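Local structure of transcription termination factor FttA (Methanosarcina mazei, 2XR1) at residues 139-144 with 458-463; 159-164 with 304-309; 360-365 with 424-429; 416-421 with 449-454. The protein probably terminates transcription as a dimeric, two-zinc nuclease that cleaves nascent RNA at the exit channel of RNA polymerase and degrades the released transcript. All blocks are in the same frame, centred on the assembly; numbering follows the deposited sequence.

Contact 1 (139-144 with 458-463); sequences RTPPIK and HATHPE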
# COMPACT_ATOMS: atom_id res chain seq x y z
N ARG B 139 -18.20 28.71 33.65
CA ARG B 139 -17.77 30.03 34.05
C ARG B 139 -17.66 30.92 32.82
O ARG B 139 -17.16 30.49 31.80
CB ARG B 139 -16.43 29.94 34.79
CG ARG B 139 -16.16 31.09 35.75
CD ARG B 139 -14.69 31.12 36.22
NE ARG B 139 -14.50 31.88 37.47
CZ ARG B 139 -14.61 33.20 37.58
NH1 ARG B 139 -14.91 33.97 36.53
NH2 ARG B 139 -14.42 33.77 38.76
N THR B 140 -18.13 32.16 32.93
CA THR B 140 -18.19 33.08 31.79
C THR B 140 -16.81 33.45 31.29
O THR B 140 -16.04 34.08 32.02
CB THR B 140 -18.89 34.38 32.13
OG1 THR B 140 -20.26 34.11 32.42
CG2 THR B 140 -18.78 35.37 30.95
N PRO B 141 -16.50 33.07 30.04
CA PRO B 141 -15.20 33.35 29.49
C PRO B 141 -14.89 34.84 29.44
O PRO B 141 -15.74 35.62 29.01
CB PRO B 141 -15.29 32.79 28.07
CG PRO B 141 -16.30 31.71 28.19
CD PRO B 141 -17.33 32.29 29.10
N PRO B 142 -13.68 35.22 29.87
CA PRO B 142 -13.27 36.62 29.85
C PRO B 142 -13.35 37.20 28.43
O PRO B 142 -13.66 38.39 28.26
CB PRO B 142 -11.82 36.58 30.35
CG PRO B 142 -11.68 35.25 31.04
CD PRO B 142 -12.61 34.32 30.35
N ILE B 143 -13.11 36.32 27.45
CA ILE B 143 -13.04 36.68 26.03
C ILE B 143 -14.13 35.96 25.23
O ILE B 143 -14.42 34.80 25.47
CB ILE B 143 -11.66 36.27 25.41
CG1 ILE B 143 -10.54 36.32 26.47
CG2 ILE B 143 -11.35 37.17 24.21
CD1 ILE B 143 -9.13 35.86 26.00
N LYS B 144 -14.73 36.65 24.26
CA LYS B 144 -15.82 36.11 23.46
C LYS B 144 -15.22 35.51 22.17
O LYS B 144 -14.54 36.21 21.41
CB LYS B 144 -16.85 37.23 23.14
CG LYS B 144 -18.31 36.81 23.19
N HIS B 458 -9.17 29.47 23.52
CA HIS B 458 -8.55 28.85 24.72
C HIS B 458 -9.48 29.07 25.93
O HIS B 458 -9.77 28.15 26.71
CB HIS B 458 -7.15 29.44 25.02
CG HIS B 458 -6.09 29.04 24.04
ND1 HIS B 458 -6.21 29.25 22.68
CD2 HIS B 458 -4.88 28.45 24.22
CE1 HIS B 458 -5.13 28.77 22.07
NE2 HIS B 458 -4.31 28.30 22.98
N ALA B 459 -10.01 30.28 26.04
CA ALA B 459 -10.86 30.62 27.16
C ALA B 459 -12.09 29.73 27.26
O ALA B 459 -12.67 29.58 28.33
CB ALA B 459 -11.25 32.09 27.09
N THR B 460 -12.51 29.15 26.15
CA THR B 460 -13.70 28.33 26.09
C THR B 460 -13.40 26.89 26.43
O THR B 460 -14.33 26.09 26.62
CB THR B 460 -14.28 28.36 24.66
OG1 THR B 460 -15.07 29.54 24.49
CG2 THR B 460 -15.12 27.13 24.38
N HIS B 461 -12.11 26.53 26.46
CA HIS B 461 -11.71 25.19 26.79
C HIS B 461 -10.70 25.17 27.92
O HIS B 461 -9.57 24.74 27.77
CB HIS B 461 -11.17 24.53 25.56
CG HIS B 461 -12.17 24.44 24.45
ND1 HIS B 461 -13.12 23.45 24.38
CD2 HIS B 461 -12.34 25.21 23.35
CE1 HIS B 461 -13.84 23.61 23.29
NE2 HIS B 461 -13.39 24.67 22.64
N PRO B 462 -11.15 25.60 29.11
CA PRO B 462 -10.28 25.58 30.28
C PRO B 462 -9.69 24.20 30.65
O PRO B 462 -8.54 24.13 31.06
CB PRO B 462 -11.19 26.11 31.40
CG PRO B 462 -12.59 25.93 30.89
CD PRO B 462 -12.51 26.07 29.43
N GLU B 463 -10.49 23.14 30.51
CA GLU B 463 -10.08 21.73 30.79
C GLU B 463 -8.91 21.25 29.92
O GLU B 463 -8.32 20.25 30.22
CB GLU B 463 -11.23 20.76 30.53
CG GLU B 463 -11.99 20.23 31.73
CD GLU B 463 -12.96 21.20 32.25
OE1 GLU B 463 -12.54 22.39 32.32
OE2 GLU B 463 -14.12 20.79 32.58
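Loop 139-144 passes beside the C-terminal part of helix 451-460 without pairing with it, and comes nearest where the CA of Pro141 stands 5.6 Å from the CA of Ala459. This is a domain-domain seam: the loop follows strand 134-139 of the second KH domain, while the helix belongs to the beta-CASP domain. The contact is small, burying about 150 Å², and apolar, and almost half of that area comes from Ala459. Three consecutive residues close on its methyl group. Pro141 comes with the base of its ring, CB lying 4.2 Å from CB of Ala459. Pro142 offers the other end of a proline ring, its CD, again 4.2 Å from CB of Ala459. The backbone is extended at Pro141 (psi 134°) and turns at Pro142 (psi -31°), which brings Ile143 round to the same methyl; there its CG1 branch sits 4.3 Å from CB of Ala459. Beyond this cluster, Ile143 also rests on Ala456 and Trp452, about one and two turns back in the helix, and together with Pro142 it touches Leu482. The contact thins out at Thr460, whose OG1 is 4.5 Å from CG of Pro141. Past that point the chain leaves the KH loop through a turn closed by the bond from His461 N to His458 O, 2.9 Å long. The imidazole of His461 binds Asp274 through NE2, and CG2 of Thr460 lies 3.4 Å above one face of that ring, displaced toward its rim.

Contact 2 (159-164 with 304-309); sequences LKERKE and TLKHTI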
# COMPACT_ATOMS: atom_id res chain seq x y z
N LEU B 159 -29.36 20.79 12.11
CA LEU B 159 -29.72 19.66 12.96
C LEU B 159 -30.26 18.43 12.21
O LEU B 159 -29.92 17.33 12.59
CB LEU B 159 -30.77 20.09 13.99
CG LEU B 159 -30.87 19.29 15.30
CD1 LEU B 159 -32.35 19.16 15.72
CD2 LEU B 159 -30.19 17.90 15.28
N LYS B 160 -31.11 18.59 11.19
CA LYS B 160 -31.70 17.43 10.50
C LYS B 160 -30.65 16.59 9.77
O LYS B 160 -30.63 15.37 9.93
CB LYS B 160 -32.83 17.84 9.52
N GLU B 161 -29.79 17.24 8.99
CA GLU B 161 -28.74 16.51 8.26
C GLU B 161 -27.76 15.85 9.23
O GLU B 161 -27.34 14.72 9.02
CB GLU B 161 -28.00 17.41 7.25
CG GLU B 161 -27.21 16.60 6.20
CD GLU B 161 -26.42 17.45 5.19
OE1 GLU B 161 -26.08 18.63 5.50
OE2 GLU B 161 -26.14 16.93 4.08
N ARG B 162 -27.45 16.57 10.30
CA ARG B 162 -26.53 16.11 11.34
C ARG B 162 -26.99 14.82 12.00
O ARG B 162 -26.22 13.87 12.10
CB ARG B 162 -26.40 17.18 12.42
CG ARG B 162 -25.63 16.76 13.64
CD ARG B 162 -24.22 16.46 13.30
NE ARG B 162 -23.37 16.36 14.49
CZ ARG B 162 -22.05 16.28 14.46
NH1 ARG B 162 -21.41 16.28 13.30
NH2 ARG B 162 -21.36 16.18 15.58
N LYS B 163 -28.24 14.79 12.45
CA LYS B 163 -28.82 13.59 13.02
C LYS B 163 -28.75 12.43 12.03
O LYS B 163 -28.44 11.30 12.39
CB LYS B 163 -30.26 13.84 13.47
CG LYS B 163 -30.90 12.63 14.15
CD LYS B 163 -32.38 12.85 14.49
CE LYS B 163 -33.10 11.57 14.93
NZ LYS B 163 -34.59 11.79 15.04
N GLU B 164 -28.97 12.72 10.76
CA GLU B 164 -28.94 11.69 9.75
C GLU B 164 -27.55 11.17 9.47
O GLU B 164 -27.36 9.98 9.27
CB GLU B 164 -29.60 12.19 8.47
CG GLU B 164 -29.91 11.10 7.44
CD GLU B 164 -30.87 9.98 7.97
OE1 GLU B 164 -32.08 10.25 8.26
OE2 GLU B 164 -30.36 8.81 8.09
N THR B 304 -17.34 19.43 6.29
CA THR B 304 -16.45 18.78 7.22
C THR B 304 -16.95 18.95 8.66
O THR B 304 -16.79 18.02 9.48
CB THR B 304 -15.04 19.38 7.18
OG1 THR B 304 -14.50 19.19 5.87
CG2 THR B 304 -14.12 18.75 8.19
N LEU B 305 -17.48 20.13 8.98
CA LEU B 305 -17.93 20.39 10.33
C LEU B 305 -19.18 19.56 10.65
O LEU B 305 -19.34 19.08 11.75
CB LEU B 305 -18.20 21.89 10.53
CG LEU B 305 -18.75 22.41 11.84
CD1 LEU B 305 -17.83 22.09 12.99
CD2 LEU B 305 -18.99 23.92 11.72
N LYS B 306 -20.08 19.39 9.67
CA LYS B 306 -21.28 18.56 9.84
C LYS B 306 -20.90 17.12 10.10
O LYS B 306 -21.69 16.35 10.64
CB LYS B 306 -22.15 18.59 8.59
CG LYS B 306 -23.01 19.78 8.50
CD LYS B 306 -24.02 19.69 7.36
CE LYS B 306 -23.45 20.18 6.02
NZ LYS B 306 -24.47 20.76 5.16
N HIS B 307 -19.70 16.75 9.68
CA HIS B 307 -19.22 15.39 9.91
C HIS B 307 -18.24 15.31 11.04
O HIS B 307 -17.67 14.25 11.26
CB HIS B 307 -18.59 14.84 8.62
CG HIS B 307 -19.58 14.59 7.53
ND1 HIS B 307 -20.17 15.61 6.83
CD2 HIS B 307 -20.09 13.43 7.04
CE1 HIS B 307 -21.02 15.09 5.95
NE2 HIS B 307 -20.98 13.77 6.05
N THR B 308 -17.99 16.39 11.76
CA THR B 308 -17.03 16.29 12.83
C THR B 308 -17.70 15.82 14.13
O THR B 308 -18.73 16.36 14.55
CB THR B 308 -16.30 17.61 13.09
OG1 THR B 308 -15.70 18.07 11.87
CG2 THR B 308 -15.19 17.44 14.14
N ILE B 309 -17.06 14.85 14.79
CA ILE B 309 -17.51 14.33 16.08
C ILE B 309 -16.44 14.50 17.16
O ILE B 309 -15.46 13.79 17.21
CB ILE B 309 -17.92 12.86 15.96
CG1 ILE B 309 -18.92 12.66 14.81
CG2 ILE B 309 -18.49 12.38 17.26
CD1 ILE B 309 -19.13 11.22 14.42
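Hydrogen bonds from one arginine dominate this contact, in which helix 159-173 lies against the junction of helix 299-306 and strand 308-310; the CA atoms of Arg162 and Lys306 are 6.0 Å apart. Arg162 leaves its helix with CG anti to the backbone N, bends at chi2 and then runs out nearly straight to backbone carbonyls. NH1 and NH2 together grip the oxygen of Thr308 end-on, at 3.0 Å from NH1 and 2.8 Å from NH2 to Thr308 O. NH1 also donates to Lys306 O at 2.7 Å, so one nitrogen serves two carbonyls. Both acceptors lie in the guanidinium plane, but NH2 lies in the carbonyl plane of Thr308, whereas NH1 stands above the planes of both carbonyls, 67° out at Lys306 O; the N-H...O angles of 141-148° make all three bonds somewhat bent. The positive group sits where helix 299-306 runs out, and would be expected to suit carbonyls at such an end. The accepting turn is braced from within by Thr308 OG1, which donates to Thr304 O at 2.6 Å.

The second kind of interaction is ionic. Lys306 NZ reaches the syn lone pair of Glu161 OE1 at 2.7 Å, the two chains crossing at about a right angle, Glu161 extended and Lys306 bent at chi3.

Apolar contact adds little between the segments, though Ile165 of helix 159-173 touches Lys306 and His307, and Leu166 touches Ile309. The whole fastens a helix leading from the KH domains onto strand 308-310, an outermost strand of one sheet of the metallo-beta-lactamase fold.

Contact 3 (360-365 with 424-429); sequences KTRLFD and SQEVMI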
# COMPACT_ATOMS: atom_id res chain seq x y z
N LYS B 360 6.23 19.85 30.83
CA LYS B 360 5.17 20.77 31.29
C LYS B 360 5.53 22.16 30.81
O LYS B 360 6.63 22.61 31.02
CB LYS B 360 5.06 20.79 32.82
CG LYS B 360 3.65 21.22 33.33
CD LYS B 360 3.73 22.41 34.34
CE LYS B 360 2.59 22.38 35.36
NZ LYS B 360 2.98 23.09 36.60
N THR B 361 4.58 22.86 30.19
CA THR B 361 4.82 24.17 29.62
C THR B 361 3.90 25.17 30.31
O THR B 361 3.15 24.78 31.19
CB THR B 361 4.59 24.15 28.08
OG1 THR B 361 3.24 23.75 27.78
CG2 THR B 361 5.60 23.19 27.41
N ARG B 362 3.98 26.45 29.95
CA ARG B 362 3.11 27.41 30.57
C ARG B 362 1.64 27.09 30.34
O ARG B 362 0.82 27.40 31.19
CB ARG B 362 3.42 28.85 30.09
CG ARG B 362 4.83 29.36 30.37
CD ARG B 362 5.19 29.26 31.82
NE ARG B 362 4.41 30.23 32.54
CZ ARG B 362 4.80 31.48 32.73
NH1 ARG B 362 6.00 31.89 32.29
NH2 ARG B 362 4.01 32.33 33.39
N LEU B 363 1.29 26.51 29.20
CA LEU B 363 -0.11 26.29 28.84
C LEU B 363 -0.61 24.87 29.12
O LEU B 363 -1.76 24.67 29.52
CB LEU B 363 -0.35 26.58 27.35
CG LEU B 363 -0.38 28.02 26.83
CD1 LEU B 363 -0.44 27.95 25.33
CD2 LEU B 363 -1.57 28.76 27.33
N PHE B 364 0.24 23.88 28.90
CA PHE B 364 -0.20 22.49 28.86
C PHE B 364 0.58 21.53 29.77
O PHE B 364 1.62 21.89 30.32
CB PHE B 364 -0.09 21.98 27.45
CG PHE B 364 -0.73 22.89 26.44
CD1 PHE B 364 -2.12 23.12 26.47
CD2 PHE B 364 0.05 23.49 25.43
CE1 PHE B 364 -2.70 23.93 25.51
CE2 PHE B 364 -0.54 24.32 24.48
CZ PHE B 364 -1.91 24.54 24.52
N ASP B 365 0.03 20.34 29.96
CA ASP B 365 0.70 19.30 30.73
C ASP B 365 1.51 18.47 29.74
O ASP B 365 1.31 18.58 28.54
CB ASP B 365 -0.31 18.40 31.44
CG ASP B 365 -1.15 19.15 32.47
OD1 ASP B 365 -0.59 19.68 33.49
OD2 ASP B 365 -2.41 19.17 32.26
N SER B 424 2.29 31.78 19.09
CA SER B 424 1.80 33.04 19.53
C SER B 424 1.38 33.01 21.00
O SER B 424 1.75 33.89 21.78
CB SER B 424 0.63 33.43 18.65
OG SER B 424 -0.39 32.44 18.69
N GLN B 425 0.64 31.99 21.43
CA GLN B 425 0.09 32.03 22.80
C GLN B 425 1.19 31.95 23.85
O GLN B 425 1.21 32.78 24.77
CB GLN B 425 -0.98 30.97 23.02
CG GLN B 425 -2.32 31.32 22.36
CD GLN B 425 -2.40 30.98 20.91
OE1 GLN B 425 -1.75 30.04 20.42
NE2 GLN B 425 -3.22 31.71 20.19
N GLU B 426 2.12 31.02 23.70
CA GLU B 426 3.24 30.93 24.64
C GLU B 426 4.05 32.23 24.65
O GLU B 426 4.46 32.70 25.73
CB GLU B 426 4.16 29.69 24.42
CG GLU B 426 3.89 28.48 25.40
CD GLU B 426 5.18 27.73 25.98
OE1 GLU B 426 5.82 26.86 25.27
OE2 GLU B 426 5.51 28.02 27.18
N VAL B 427 4.24 32.84 23.49
CA VAL B 427 4.96 34.11 23.45
C VAL B 427 4.21 35.20 24.22
O VAL B 427 4.79 35.96 24.95
CB VAL B 427 5.25 34.60 22.01
CG1 VAL B 427 5.88 35.98 22.03
CG2 VAL B 427 6.14 33.65 21.31
N MET B 428 2.90 35.25 24.06
CA MET B 428 2.07 36.27 24.77
C MET B 428 2.18 36.13 26.27
O MET B 428 2.23 37.10 26.96
CB MET B 428 0.59 36.15 24.36
CG MET B 428 0.32 36.47 22.90
SD MET B 428 -1.30 35.91 22.32
CE MET B 428 -2.34 36.89 23.45
N ILE B 429 2.21 34.90 26.77
CA ILE B 429 2.28 34.71 28.22
C ILE B 429 3.59 35.21 28.78
O ILE B 429 3.62 35.78 29.86
CB ILE B 429 2.10 33.24 28.63
CG1 ILE B 429 0.64 32.85 28.50
CG2 ILE B 429 2.52 33.03 30.11
CD1 ILE B 429 0.44 31.37 28.45
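Glu426 and Arg362 face each other without pairing their charges. The carboxylate lies against the aliphatic root of the arginine, with OE2 of Glu426 3.5 Å from CG of Arg362, while OE2 of Glu426 and NE of Arg362 stay 5.9 Å apart. Carboxylate and guanidinium planes are turned 75° from each other. Arg362 instead curls, bent at chi2 and chi3, so that its NH1 forms salt bridges with Glu397 and Glu433. One guanidinium face rests on CG2 of Ile429, which lies 3.7 Å off the plane toward the rim. The other branch of Ile429 meets Leu363, CD1 of Ile429 being 3.5 Å from CD2 of Leu363. The second methyl of Leu363, CD1, packs 3.8 Å from CB of Gln425, whose amide turns elsewhere, to Gly422 N, Ala420 O and Thr455. An ST motif shapes the loop: Thr361 OG1, set between N and C of its own backbone (chi1 59°), accepts from Phe364 N at 3.2 Å. Loop 360-365 belongs to the metallo-beta-lactamase domain and helix 423-436 to the beta-CASP domain, so the contact lies in the interdomain junction near the dinuclear zinc site, the side chain of Gln425 about 11 Å from a zinc ion.

Contact 4 (416-421 with 449-454); sequences IPAFAV and GMIWEA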
# COMPACT_ATOMS: atom_id res chain seq x y z
N ILE B 416 7.69 39.32 15.29
CA ILE B 416 7.77 37.93 15.71
C ILE B 416 6.74 37.12 14.95
O ILE B 416 5.58 37.12 15.33
CB ILE B 416 7.42 37.78 17.22
CG1 ILE B 416 8.14 38.84 18.07
CG2 ILE B 416 7.71 36.40 17.69
CD1 ILE B 416 8.22 38.48 19.55
N PRO B 417 7.14 36.47 13.85
CA PRO B 417 6.20 35.62 13.15
C PRO B 417 5.76 34.49 14.01
O PRO B 417 6.50 34.03 14.84
CB PRO B 417 7.01 35.08 11.98
CG PRO B 417 8.36 35.20 12.39
CD PRO B 417 8.44 36.45 13.20
N ALA B 418 4.52 34.07 13.80
CA ALA B 418 3.85 33.12 14.68
C ALA B 418 2.70 32.49 13.93
O ALA B 418 2.24 33.00 12.94
CB ALA B 418 3.31 33.85 15.88
N PHE B 419 2.23 31.37 14.44
CA PHE B 419 0.98 30.79 13.98
C PHE B 419 -0.15 31.34 14.79
O PHE B 419 0.07 31.81 15.90
CB PHE B 419 1.07 29.26 14.07
CG PHE B 419 2.07 28.70 13.12
CD1 PHE B 419 1.75 28.51 11.79
CD2 PHE B 419 3.37 28.43 13.55
CE1 PHE B 419 2.71 28.02 10.89
CE2 PHE B 419 4.32 27.94 12.68
CZ PHE B 419 3.99 27.72 11.34
N ALA B 420 -1.35 31.31 14.21
CA ALA B 420 -2.53 31.74 14.95
C ALA B 420 -2.60 31.01 16.28
O ALA B 420 -2.84 31.64 17.32
CB ALA B 420 -3.77 31.49 14.18
N VAL B 421 -2.39 29.69 16.26
CA VAL B 421 -2.35 28.92 17.50
C VAL B 421 -1.06 28.15 17.58
O VAL B 421 -0.64 27.52 16.62
CB VAL B 421 -3.51 27.91 17.59
CG1 VAL B 421 -3.52 26.97 16.40
CG2 VAL B 421 -3.39 27.10 18.83
N GLY B 449 -3.62 38.56 12.15
CA GLY B 449 -3.90 37.31 11.45
C GLY B 449 -4.50 36.13 12.23
O GLY B 449 -4.03 34.99 12.07
N MET B 450 -5.55 36.40 12.99
CA MET B 450 -6.34 35.38 13.72
C MET B 450 -5.75 34.88 15.05
O MET B 450 -6.34 34.02 15.71
CB MET B 450 -6.72 34.17 12.85
CG MET B 450 -7.33 34.47 11.49
SD MET B 450 -8.88 35.32 11.58
CE MET B 450 -9.98 34.00 11.01
N ILE B 451 -4.63 35.44 15.47
CA ILE B 451 -4.04 35.07 16.75
C ILE B 451 -5.02 35.30 17.87
O ILE B 451 -5.23 34.42 18.71
CB ILE B 451 -2.77 35.86 17.05
CG1 ILE B 451 -1.65 35.37 16.13
CG2 ILE B 451 -2.36 35.69 18.50
CD1 ILE B 451 -0.43 36.20 16.25
N TRP B 452 -5.62 36.48 17.88
CA TRP B 452 -6.51 36.88 18.95
C TRP B 452 -7.78 36.02 19.06
O TRP B 452 -8.16 35.57 20.13
CB TRP B 452 -6.91 38.33 18.74
CG TRP B 452 -7.78 38.86 19.81
CD1 TRP B 452 -9.04 39.30 19.68
CD2 TRP B 452 -7.44 38.97 21.20
NE1 TRP B 452 -9.52 39.71 20.89
CE2 TRP B 452 -8.56 39.50 21.85
CE3 TRP B 452 -6.29 38.65 21.95
CZ2 TRP B 452 -8.58 39.76 23.23
CZ3 TRP B 452 -6.31 38.90 23.32
CH2 TRP B 452 -7.46 39.45 23.95
N GLU B 453 -8.45 35.81 17.94
CA GLU B 453 -9.58 34.88 17.89
C GLU B 453 -9.17 33.47 18.32
O GLU B 453 -9.94 32.78 19.02
CB GLU B 453 -10.17 34.89 16.49
CG GLU B 453 -11.37 33.97 16.25
CD GLU B 453 -12.50 34.15 17.23
OE1 GLU B 453 -12.96 35.33 17.43
OE2 GLU B 453 -12.92 33.11 17.77
N ALA B 454 -7.97 33.04 17.94
CA ALA B 454 -7.44 31.72 18.37
C ALA B 454 -7.27 31.67 19.88
O ALA B 454 -7.48 30.64 20.51
CB ALA B 454 -6.16 31.41 17.71
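Segment 449-454 leads from strand 445-448 into helix 451-460 of the beta-CASP domain, and it packs on the loop leaving strand 414-417 of the same parallel sheet; strand 506-509 runs between the two. At Gly449 the backbone takes a positive phi (75°), which favours glycine, and its carbonyl oxygen faces the methyl of Ala420. Met450 occupies the N-cap position. Its N binds Asp490, its O is 3.9 Å from CB of Ala420, and that same O accepts from Ala454 N at 2.9 Å, while the thioether turns off toward helix 270-290. With Ile451 the backbones are closest, its CA 4.1 Å from the CA of Ala420. Ile451 sends CG1 anti to its carbonyl carbon, so that CG1 passes 4.0 Å from Phe419 O and CD1 ends 4.4 Å from CB of Ala418. Trp452 and Glu453 point elsewhere, Glu453 to Ser145 and Thr147. One turn on, Ala454 comes back to the loop. Its methyl lies beside N and CB of Val421, whose carbonyl oxygen is hydrogen-bonded to NE2 of the zinc ligand His247. That methyl also lies over Ala420 O, an oxygen already taken by Ser424 OG and Gln425 NE2, with Ala454 CB 3.4 Å from Ala420 O.

Contacts 1, 3 and 4 form one connected region, while contact 2 stands apart, its nearest atoms about 11 Å from contact 1 and about 18 Å from contact 3. Contacts 3 and 4 are the most tightly joined: Ser424 OG lies 2.9 Å from Phe419 O and Gln425 NE2 2.9 Å from Ala420 O, probable hydrogen bonds. Contact 1 shares helix 451-460 with contact 4, and reaches contact 3 where His458 NE2 meets Gln425 CG at 3.7 Å. The zincs lie nearest contact 4, with the side chain of Phe419 about 8 Å from a zinc ion; contacts 1 and 2 attach the KH side well away from the annotated sites.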